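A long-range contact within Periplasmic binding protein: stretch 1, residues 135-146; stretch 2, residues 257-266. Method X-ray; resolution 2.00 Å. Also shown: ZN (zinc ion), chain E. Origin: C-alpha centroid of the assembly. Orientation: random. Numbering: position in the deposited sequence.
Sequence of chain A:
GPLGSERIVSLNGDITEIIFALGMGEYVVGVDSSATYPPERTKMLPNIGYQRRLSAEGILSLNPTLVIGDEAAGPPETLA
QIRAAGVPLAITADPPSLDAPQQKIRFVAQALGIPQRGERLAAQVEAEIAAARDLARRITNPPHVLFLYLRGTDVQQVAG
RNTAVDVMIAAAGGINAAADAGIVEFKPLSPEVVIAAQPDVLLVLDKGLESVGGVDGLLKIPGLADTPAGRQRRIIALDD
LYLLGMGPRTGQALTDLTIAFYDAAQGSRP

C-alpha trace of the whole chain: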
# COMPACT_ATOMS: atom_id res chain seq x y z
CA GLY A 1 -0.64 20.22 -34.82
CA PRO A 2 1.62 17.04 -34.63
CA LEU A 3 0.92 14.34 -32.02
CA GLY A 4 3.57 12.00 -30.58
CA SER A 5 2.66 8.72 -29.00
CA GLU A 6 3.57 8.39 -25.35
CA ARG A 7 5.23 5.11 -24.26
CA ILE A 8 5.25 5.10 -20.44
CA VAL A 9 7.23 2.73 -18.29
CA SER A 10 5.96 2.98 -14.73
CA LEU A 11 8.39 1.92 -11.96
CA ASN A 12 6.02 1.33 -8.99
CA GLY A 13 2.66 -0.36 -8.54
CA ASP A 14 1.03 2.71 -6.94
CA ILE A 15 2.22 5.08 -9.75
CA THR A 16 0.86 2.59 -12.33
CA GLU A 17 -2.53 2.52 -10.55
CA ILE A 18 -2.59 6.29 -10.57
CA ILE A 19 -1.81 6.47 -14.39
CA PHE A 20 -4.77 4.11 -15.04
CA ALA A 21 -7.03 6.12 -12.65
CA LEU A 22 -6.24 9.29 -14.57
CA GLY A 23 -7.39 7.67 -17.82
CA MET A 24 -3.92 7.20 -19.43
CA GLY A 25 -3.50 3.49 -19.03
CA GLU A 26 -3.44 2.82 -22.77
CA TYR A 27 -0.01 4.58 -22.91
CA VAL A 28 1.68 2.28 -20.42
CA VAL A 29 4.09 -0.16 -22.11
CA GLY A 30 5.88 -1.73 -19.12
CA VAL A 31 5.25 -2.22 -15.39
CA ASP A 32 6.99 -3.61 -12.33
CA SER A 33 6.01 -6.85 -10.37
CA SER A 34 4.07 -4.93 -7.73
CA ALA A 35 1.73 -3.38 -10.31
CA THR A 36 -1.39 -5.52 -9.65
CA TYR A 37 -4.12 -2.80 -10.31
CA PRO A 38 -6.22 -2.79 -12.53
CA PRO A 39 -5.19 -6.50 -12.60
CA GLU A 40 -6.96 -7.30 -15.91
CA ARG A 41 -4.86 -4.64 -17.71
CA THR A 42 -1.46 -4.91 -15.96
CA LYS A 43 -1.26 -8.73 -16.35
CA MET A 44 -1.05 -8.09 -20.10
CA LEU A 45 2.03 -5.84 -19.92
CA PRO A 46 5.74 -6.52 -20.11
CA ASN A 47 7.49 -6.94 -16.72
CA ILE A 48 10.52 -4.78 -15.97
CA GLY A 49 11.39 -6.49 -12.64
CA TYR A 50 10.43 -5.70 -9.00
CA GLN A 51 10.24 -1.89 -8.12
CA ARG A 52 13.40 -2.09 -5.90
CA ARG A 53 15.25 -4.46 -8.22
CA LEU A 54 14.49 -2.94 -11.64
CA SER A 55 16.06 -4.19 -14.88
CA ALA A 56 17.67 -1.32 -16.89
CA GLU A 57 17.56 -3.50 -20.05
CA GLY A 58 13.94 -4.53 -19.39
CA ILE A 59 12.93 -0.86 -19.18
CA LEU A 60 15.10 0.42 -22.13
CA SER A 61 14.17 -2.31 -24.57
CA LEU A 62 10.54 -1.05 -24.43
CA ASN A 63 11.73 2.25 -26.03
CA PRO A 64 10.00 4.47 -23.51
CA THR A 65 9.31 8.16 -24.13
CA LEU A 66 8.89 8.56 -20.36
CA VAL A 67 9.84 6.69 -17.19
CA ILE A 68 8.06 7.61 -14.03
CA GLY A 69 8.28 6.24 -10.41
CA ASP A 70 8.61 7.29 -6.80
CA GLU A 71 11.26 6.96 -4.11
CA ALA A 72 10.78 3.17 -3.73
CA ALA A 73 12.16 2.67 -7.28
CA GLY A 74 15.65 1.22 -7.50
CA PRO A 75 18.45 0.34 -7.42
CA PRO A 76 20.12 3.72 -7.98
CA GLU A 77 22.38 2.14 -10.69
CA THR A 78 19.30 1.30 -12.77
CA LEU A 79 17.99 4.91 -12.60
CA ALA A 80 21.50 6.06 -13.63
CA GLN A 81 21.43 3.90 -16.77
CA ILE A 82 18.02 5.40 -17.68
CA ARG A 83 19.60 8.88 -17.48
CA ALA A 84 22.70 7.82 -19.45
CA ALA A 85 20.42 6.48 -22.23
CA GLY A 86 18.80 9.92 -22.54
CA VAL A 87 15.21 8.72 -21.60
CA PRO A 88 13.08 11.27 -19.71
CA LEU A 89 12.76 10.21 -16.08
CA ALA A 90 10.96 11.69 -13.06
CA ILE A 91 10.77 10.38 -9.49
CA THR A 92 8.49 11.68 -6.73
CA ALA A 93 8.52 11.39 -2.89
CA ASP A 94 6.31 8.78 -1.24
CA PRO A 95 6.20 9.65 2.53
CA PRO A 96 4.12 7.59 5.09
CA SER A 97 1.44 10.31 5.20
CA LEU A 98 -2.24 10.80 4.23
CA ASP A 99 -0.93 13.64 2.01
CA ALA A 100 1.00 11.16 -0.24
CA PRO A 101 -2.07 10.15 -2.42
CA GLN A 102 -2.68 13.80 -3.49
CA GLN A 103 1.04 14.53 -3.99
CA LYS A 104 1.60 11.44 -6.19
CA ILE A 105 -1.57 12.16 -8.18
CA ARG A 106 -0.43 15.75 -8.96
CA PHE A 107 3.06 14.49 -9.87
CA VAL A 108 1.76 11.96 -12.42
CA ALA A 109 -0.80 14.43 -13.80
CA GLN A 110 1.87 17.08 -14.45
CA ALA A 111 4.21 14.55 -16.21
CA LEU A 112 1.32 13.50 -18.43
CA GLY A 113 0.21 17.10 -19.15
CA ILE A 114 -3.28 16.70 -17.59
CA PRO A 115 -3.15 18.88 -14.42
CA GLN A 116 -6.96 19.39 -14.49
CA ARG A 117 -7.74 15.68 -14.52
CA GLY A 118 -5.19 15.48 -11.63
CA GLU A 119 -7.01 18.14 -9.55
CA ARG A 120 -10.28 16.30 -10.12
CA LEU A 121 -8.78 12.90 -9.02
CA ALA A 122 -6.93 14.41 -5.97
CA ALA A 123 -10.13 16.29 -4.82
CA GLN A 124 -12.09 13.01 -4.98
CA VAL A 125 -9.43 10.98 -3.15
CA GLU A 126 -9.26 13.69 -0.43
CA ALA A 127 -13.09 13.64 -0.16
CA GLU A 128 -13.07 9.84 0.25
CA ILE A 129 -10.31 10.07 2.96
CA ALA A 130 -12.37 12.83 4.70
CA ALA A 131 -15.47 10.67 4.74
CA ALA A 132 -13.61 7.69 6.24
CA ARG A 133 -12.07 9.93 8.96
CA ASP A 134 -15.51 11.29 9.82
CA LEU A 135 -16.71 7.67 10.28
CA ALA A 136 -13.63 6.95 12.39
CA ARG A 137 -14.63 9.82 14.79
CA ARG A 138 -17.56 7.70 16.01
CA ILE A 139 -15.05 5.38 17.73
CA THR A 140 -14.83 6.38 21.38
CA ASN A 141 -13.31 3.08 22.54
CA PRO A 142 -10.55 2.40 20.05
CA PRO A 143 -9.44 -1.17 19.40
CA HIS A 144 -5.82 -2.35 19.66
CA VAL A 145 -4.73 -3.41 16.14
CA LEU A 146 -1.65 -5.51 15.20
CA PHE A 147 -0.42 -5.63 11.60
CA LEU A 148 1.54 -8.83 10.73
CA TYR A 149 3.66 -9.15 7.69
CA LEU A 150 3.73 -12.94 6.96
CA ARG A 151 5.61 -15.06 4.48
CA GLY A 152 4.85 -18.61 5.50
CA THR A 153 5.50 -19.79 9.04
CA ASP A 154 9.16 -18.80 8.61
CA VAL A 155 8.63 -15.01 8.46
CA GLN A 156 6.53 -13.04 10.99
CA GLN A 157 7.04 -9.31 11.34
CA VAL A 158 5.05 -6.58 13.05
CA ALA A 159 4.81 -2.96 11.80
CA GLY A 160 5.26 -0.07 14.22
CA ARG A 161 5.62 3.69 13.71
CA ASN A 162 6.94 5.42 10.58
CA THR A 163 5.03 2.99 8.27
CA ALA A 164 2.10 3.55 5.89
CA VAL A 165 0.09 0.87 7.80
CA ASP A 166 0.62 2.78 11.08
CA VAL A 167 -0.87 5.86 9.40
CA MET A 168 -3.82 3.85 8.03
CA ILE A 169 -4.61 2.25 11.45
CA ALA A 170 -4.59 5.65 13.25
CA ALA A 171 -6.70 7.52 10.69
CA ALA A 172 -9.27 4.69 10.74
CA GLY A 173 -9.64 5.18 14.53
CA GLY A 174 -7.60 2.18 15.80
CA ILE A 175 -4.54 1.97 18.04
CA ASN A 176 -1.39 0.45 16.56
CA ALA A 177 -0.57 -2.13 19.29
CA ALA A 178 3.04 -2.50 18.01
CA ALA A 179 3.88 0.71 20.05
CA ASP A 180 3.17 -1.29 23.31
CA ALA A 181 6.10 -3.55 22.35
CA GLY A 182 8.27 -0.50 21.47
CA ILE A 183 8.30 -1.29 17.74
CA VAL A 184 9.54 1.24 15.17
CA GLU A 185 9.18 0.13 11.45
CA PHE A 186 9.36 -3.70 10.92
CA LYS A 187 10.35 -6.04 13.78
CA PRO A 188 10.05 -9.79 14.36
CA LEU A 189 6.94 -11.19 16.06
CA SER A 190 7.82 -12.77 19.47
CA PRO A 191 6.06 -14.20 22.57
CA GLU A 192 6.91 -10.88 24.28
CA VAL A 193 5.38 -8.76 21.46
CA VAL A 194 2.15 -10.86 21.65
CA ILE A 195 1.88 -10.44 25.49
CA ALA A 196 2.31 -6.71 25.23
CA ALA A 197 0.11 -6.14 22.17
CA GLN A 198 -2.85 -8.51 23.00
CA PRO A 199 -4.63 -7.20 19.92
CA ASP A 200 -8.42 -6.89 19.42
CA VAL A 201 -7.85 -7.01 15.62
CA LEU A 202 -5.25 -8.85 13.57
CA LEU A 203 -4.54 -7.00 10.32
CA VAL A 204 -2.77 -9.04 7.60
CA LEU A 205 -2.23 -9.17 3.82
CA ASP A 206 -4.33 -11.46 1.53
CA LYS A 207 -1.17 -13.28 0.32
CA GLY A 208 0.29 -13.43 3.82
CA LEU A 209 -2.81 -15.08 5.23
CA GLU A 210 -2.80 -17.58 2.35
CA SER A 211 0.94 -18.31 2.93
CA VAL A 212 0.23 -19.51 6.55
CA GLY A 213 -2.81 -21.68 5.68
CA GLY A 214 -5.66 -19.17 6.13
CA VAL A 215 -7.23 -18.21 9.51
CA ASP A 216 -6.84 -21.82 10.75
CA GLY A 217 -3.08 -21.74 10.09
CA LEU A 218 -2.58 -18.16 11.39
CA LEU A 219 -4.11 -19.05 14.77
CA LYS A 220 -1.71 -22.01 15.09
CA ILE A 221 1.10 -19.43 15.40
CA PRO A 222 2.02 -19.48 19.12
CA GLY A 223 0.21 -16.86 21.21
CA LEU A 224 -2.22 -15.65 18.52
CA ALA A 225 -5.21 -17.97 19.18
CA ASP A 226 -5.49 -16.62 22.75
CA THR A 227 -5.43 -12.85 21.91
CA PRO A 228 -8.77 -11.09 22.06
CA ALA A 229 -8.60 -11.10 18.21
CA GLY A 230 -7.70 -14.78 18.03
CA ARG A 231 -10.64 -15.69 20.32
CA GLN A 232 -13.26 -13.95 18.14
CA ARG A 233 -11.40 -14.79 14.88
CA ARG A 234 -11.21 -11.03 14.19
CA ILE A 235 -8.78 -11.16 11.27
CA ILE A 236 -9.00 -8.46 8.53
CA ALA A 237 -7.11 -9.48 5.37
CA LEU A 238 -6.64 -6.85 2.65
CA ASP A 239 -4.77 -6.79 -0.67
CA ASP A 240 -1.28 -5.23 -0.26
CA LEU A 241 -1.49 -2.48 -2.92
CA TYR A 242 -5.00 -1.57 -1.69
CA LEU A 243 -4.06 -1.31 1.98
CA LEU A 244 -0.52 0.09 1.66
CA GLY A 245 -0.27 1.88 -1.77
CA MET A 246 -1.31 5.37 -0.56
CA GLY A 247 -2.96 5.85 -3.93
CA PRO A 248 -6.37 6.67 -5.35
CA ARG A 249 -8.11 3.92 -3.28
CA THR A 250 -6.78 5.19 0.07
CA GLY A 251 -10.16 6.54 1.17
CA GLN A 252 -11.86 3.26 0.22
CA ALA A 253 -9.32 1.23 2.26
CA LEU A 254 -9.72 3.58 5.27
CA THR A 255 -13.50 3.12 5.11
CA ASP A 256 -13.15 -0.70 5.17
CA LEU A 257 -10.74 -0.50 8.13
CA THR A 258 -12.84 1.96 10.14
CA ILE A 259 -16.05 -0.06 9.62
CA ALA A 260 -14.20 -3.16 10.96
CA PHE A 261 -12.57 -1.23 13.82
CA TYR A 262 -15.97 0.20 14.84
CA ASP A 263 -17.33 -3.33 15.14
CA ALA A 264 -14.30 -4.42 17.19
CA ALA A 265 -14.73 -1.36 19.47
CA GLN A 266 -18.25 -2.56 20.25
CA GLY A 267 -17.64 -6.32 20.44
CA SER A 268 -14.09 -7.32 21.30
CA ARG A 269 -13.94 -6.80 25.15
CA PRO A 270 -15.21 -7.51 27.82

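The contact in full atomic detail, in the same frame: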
# COMPACT_ATOMS: atom_id res chain seq x y z
N LEU A 135 -16.18 8.91 9.67
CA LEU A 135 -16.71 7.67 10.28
C LEU A 135 -15.86 7.19 11.46
O LEU A 135 -16.38 6.64 12.48
CB LEU A 135 -16.83 6.56 9.23
CG LEU A 135 -17.94 6.76 8.20
CD1 LEU A 135 -17.71 5.75 7.09
CD2 LEU A 135 -19.30 6.55 8.89
N ALA A 136 -14.54 7.38 11.34
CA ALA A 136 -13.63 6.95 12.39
C ALA A 136 -13.84 7.75 13.71
O ALA A 136 -13.56 7.24 14.78
CB ALA A 136 -12.16 7.02 11.93
N ARG A 137 -14.29 9.00 13.61
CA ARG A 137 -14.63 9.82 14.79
C ARG A 137 -15.77 9.26 15.65
O ARG A 137 -15.89 9.63 16.79
CB ARG A 137 -14.96 11.26 14.38
CG ARG A 137 -13.72 12.07 14.16
CD ARG A 137 -14.04 13.50 13.73
NE ARG A 137 -12.78 14.07 13.23
CZ ARG A 137 -12.44 14.18 11.95
NH1 ARG A 137 -13.27 13.84 10.97
NH2 ARG A 137 -11.27 14.69 11.64
N ARG A 138 -16.58 8.34 15.15
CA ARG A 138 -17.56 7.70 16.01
C ARG A 138 -16.93 6.73 17.04
O ARG A 138 -17.63 6.22 17.92
CB ARG A 138 -18.52 6.89 15.16
CG ARG A 138 -19.14 7.66 13.98
CD ARG A 138 -19.98 6.70 13.18
NE ARG A 138 -19.16 5.60 12.65
CZ ARG A 138 -19.63 4.46 12.17
NH1 ARG A 138 -20.93 4.22 12.11
NH2 ARG A 138 -18.81 3.53 11.72
N ILE A 139 -15.65 6.41 16.89
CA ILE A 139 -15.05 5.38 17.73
C ILE A 139 -14.61 6.08 19.01
O ILE A 139 -13.74 6.93 19.00
CB ILE A 139 -13.90 4.60 17.05
CG1 ILE A 139 -14.45 3.71 15.91
CG2 ILE A 139 -13.20 3.69 18.08
CD1 ILE A 139 -13.38 3.27 14.91
N THR A 140 -15.25 5.75 20.12
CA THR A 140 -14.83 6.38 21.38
C THR A 140 -14.03 5.37 22.21
O THR A 140 -13.34 5.77 23.17
CB THR A 140 -16.03 6.88 22.18
OG1 THR A 140 -16.88 5.78 22.42
CG2 THR A 140 -16.80 7.98 21.42
N ASN A 141 -14.11 4.09 21.86
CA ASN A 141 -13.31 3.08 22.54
C ASN A 141 -12.37 2.34 21.55
O ASN A 141 -12.70 1.27 21.04
CB ASN A 141 -14.21 2.12 23.32
CG ASN A 141 -13.41 1.14 24.15
OD1 ASN A 141 -12.45 1.51 24.83
ND2 ASN A 141 -13.80 -0.14 24.08
N PRO A 142 -11.22 2.94 21.23
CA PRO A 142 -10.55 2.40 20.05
C PRO A 142 -9.88 1.02 20.25
O PRO A 142 -9.20 0.79 21.25
CB PRO A 142 -9.52 3.45 19.71
CG PRO A 142 -9.30 4.25 20.94
CD PRO A 142 -10.59 4.19 21.73
N PRO A 143 -10.05 0.15 19.27
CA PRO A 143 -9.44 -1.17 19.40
C PRO A 143 -7.93 -1.17 19.19
O PRO A 143 -7.38 -0.37 18.39
CB PRO A 143 -10.13 -1.95 18.28
CG PRO A 143 -10.30 -0.90 17.18
CD PRO A 143 -10.77 0.30 17.98
N HIS A 144 -7.25 -2.07 19.91
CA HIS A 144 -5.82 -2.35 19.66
C HIS A 144 -5.62 -3.24 18.40
O HIS A 144 -6.21 -4.33 18.28
CB HIS A 144 -5.14 -2.98 20.89
CG HIS A 144 -4.62 -1.95 21.85
ND1 HIS A 144 -5.44 -1.05 22.49
CD2 HIS A 144 -3.35 -1.62 22.22
CE1 HIS A 144 -4.73 -0.23 23.23
NE2 HIS A 144 -3.46 -0.56 23.09
N VAL A 145 -4.81 -2.74 17.45
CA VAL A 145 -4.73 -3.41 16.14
C VAL A 145 -3.26 -3.86 15.90
O VAL A 145 -2.35 -3.05 16.10
CB VAL A 145 -5.19 -2.46 15.00
CG1 VAL A 145 -5.12 -3.16 13.65
CG2 VAL A 145 -6.64 -1.99 15.23
N LEU A 146 -3.03 -5.11 15.52
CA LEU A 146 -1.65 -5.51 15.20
C LEU A 146 -1.56 -5.90 13.71
O LEU A 146 -2.28 -6.79 13.25
CB LEU A 146 -1.24 -6.69 16.08
CG LEU A 146 0.22 -7.10 16.04
CD1 LEU A 146 1.14 -6.02 16.65
CD2 LEU A 146 0.36 -8.46 16.75
N LEU A 257 -11.34 -0.33 6.81
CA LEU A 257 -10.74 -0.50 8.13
C LEU A 257 -11.64 0.08 9.22
O LEU A 257 -11.87 -0.59 10.24
CB LEU A 257 -9.36 0.16 8.24
CG LEU A 257 -8.29 -0.45 7.36
CD1 LEU A 257 -7.10 0.51 7.46
CD2 LEU A 257 -8.01 -1.84 7.95
N THR A 258 -12.13 1.32 9.02
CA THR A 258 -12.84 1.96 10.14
C THR A 258 -14.16 1.28 10.46
O THR A 258 -14.57 1.20 11.61
CB THR A 258 -13.03 3.52 9.93
OG1 THR A 258 -13.25 4.09 11.19
CG2 THR A 258 -14.28 3.84 9.05
N ILE A 259 -14.84 0.78 9.44
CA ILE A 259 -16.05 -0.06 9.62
C ILE A 259 -15.72 -1.28 10.50
O ILE A 259 -16.40 -1.57 11.48
CB ILE A 259 -16.69 -0.52 8.26
CG1 ILE A 259 -17.19 0.67 7.41
CG2 ILE A 259 -17.84 -1.49 8.51
CD1 ILE A 259 -17.95 1.67 8.21
N ALA A 260 -14.65 -2.00 10.15
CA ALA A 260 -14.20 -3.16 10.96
C ALA A 260 -13.78 -2.76 12.39
O ALA A 260 -14.13 -3.42 13.39
CB ALA A 260 -13.07 -3.87 10.25
N PHE A 261 -13.05 -1.66 12.51
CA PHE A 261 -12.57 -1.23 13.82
C PHE A 261 -13.76 -0.84 14.70
O PHE A 261 -13.75 -1.08 15.93
CB PHE A 261 -11.66 -0.02 13.64
CG PHE A 261 -10.28 -0.34 13.04
CD1 PHE A 261 -9.92 -1.64 12.65
CD2 PHE A 261 -9.37 0.71 12.83
CE1 PHE A 261 -8.65 -1.89 12.11
CE2 PHE A 261 -8.12 0.48 12.29
CZ PHE A 261 -7.76 -0.82 11.92
N TYR A 262 -14.79 -0.25 14.09
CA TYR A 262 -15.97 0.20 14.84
C TYR A 262 -16.63 -1.03 15.46
O TYR A 262 -17.02 -1.01 16.63
CB TYR A 262 -16.96 0.97 13.92
CG TYR A 262 -18.18 1.51 14.64
CD1 TYR A 262 -18.18 2.80 15.24
CD2 TYR A 262 -19.34 0.74 14.72
CE1 TYR A 262 -19.32 3.28 15.91
CE2 TYR A 262 -20.49 1.21 15.38
CZ TYR A 262 -20.47 2.48 15.97
OH TYR A 262 -21.61 2.90 16.59
N ASP A 263 -16.75 -2.08 14.67
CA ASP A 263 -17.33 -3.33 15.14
C ASP A 263 -16.53 -3.96 16.29
O ASP A 263 -17.08 -4.42 17.29
CB ASP A 263 -17.43 -4.33 13.99
CG ASP A 263 -18.25 -5.55 14.41
OD1 ASP A 263 -19.49 -5.47 14.42
OD2 ASP A 263 -17.65 -6.55 14.81
N ALA A 264 -15.21 -3.96 16.14
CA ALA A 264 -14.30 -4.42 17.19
C ALA A 264 -14.41 -3.58 18.45
O ALA A 264 -14.36 -4.14 19.57
CB ALA A 264 -12.88 -4.47 16.68
N ALA A 265 -14.57 -2.25 18.31
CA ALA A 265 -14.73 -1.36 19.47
C ALA A 265 -15.96 -1.77 20.28
O ALA A 265 -15.97 -1.70 21.50
CB ALA A 265 -14.86 0.11 19.05
N GLN A 266 -17.03 -2.14 19.58
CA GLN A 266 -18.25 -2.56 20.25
C GLN A 266 -18.14 -3.97 20.83
O GLN A 266 -18.61 -4.21 21.91
CB GLN A 266 -19.42 -2.50 19.29
CG GLN A 266 -19.85 -1.10 19.01
CD GLN A 266 -21.17 -1.08 18.30
OE1 GLN A 266 -21.40 -1.89 17.39
NE2 GLN A 266 -22.05 -0.18 18.71
ZN ZN E . -1.59 0.14 23.81
O HOH W 1 -16.01 3.91 12.41

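An arginine laid flat on a tyrosine ring is the most distinctive feature of this contact, in which no direct hydrogen bond passes from one stretch to the other. The guanidinium of Arg138 stacks on Tyr262 with centres 4.0 Å apart and planes at 17°; Arg138 CZ sits 4.0 Å from the centroid of the Tyr262 ring, over its face, so the pair is also a cation-pi interaction. Such stacking leaves the in-plane N-H groups of an arginine free to bond elsewhere, and here they are used. Arg138 NE donates to Leu135 O at 3.0 Å, a bond that folds the side chain back over its own turn and helps fix the guanidinium plane. Arg138 NH2 donates to a water at 2.9 Å, and that water in turn donates to Leu135 O (2.8 Å from the water oxygen) and to Thr258 OG1 (3.0 Å from it). The one hydrogen-bonded link in this contact therefore runs through water, set beside the stack.

The example illustrates how a helix can serve as a support for an irregular segment. Stretch 2 is helical throughout, its backbone amides and carbonyls largely occupied by its own i to i+4 hydrogen bonds, so it offers its neighbour mainly side chains. Stretch 1 leaves a helix, passes through a type I turn from Ala136 to Ile139, and runs on as loop into a strand. As it advances, its alpha carbons draw near Thr258, Tyr262 and Ala265 in succession, following the helix at intervals of about one turn.

At the first of these points the approach is tight: Ala136 CA lies 3.1 Å from Thr258 OG1, with the alanine methyl packed close by. Beside it, Leu135 CB rests 3.7 Å from Thr258 CG2, so the threonine presents a methyl to the leucine as well as a hydroxyl to the water.

Ile139 fills the middle. Its CA-to-CB bond points sideways, but the end of the side chain reaches nearer the helix, placing CD1 3.9 Å from Phe261 CB and CG1 3.9 Å from Tyr262 CD1. A branched aliphatic chain can touch several neighbours at once, and Ile139 CG2 also meets Ala265 CB at 4.1 Å. Main chain comes close to Ala265 as well: Asn141 O is 3.2 Å from Ala265 CB.

Farther along, the CA-to-CB bond of Pro143 points toward the helix, and the compact ring packs there, with Pro143 CG 3.9 Å from Phe261 CB and Pro143 CB 4.1 Å from Ala264 CB. Proline suits a close-packed site in a loop, since it buries hydrocarbon and has no amide hydrogen to satisfy. The strand adds Val145, whose CG2 lies over the face of the Phe261 ring, 3.9 Å from its centroid, in a CH-pi contact. Both residues are buried. His144, between Pro143 and Val145, takes no part in the packing; its NE2 instead binds the zinc ion at 2.1 Å.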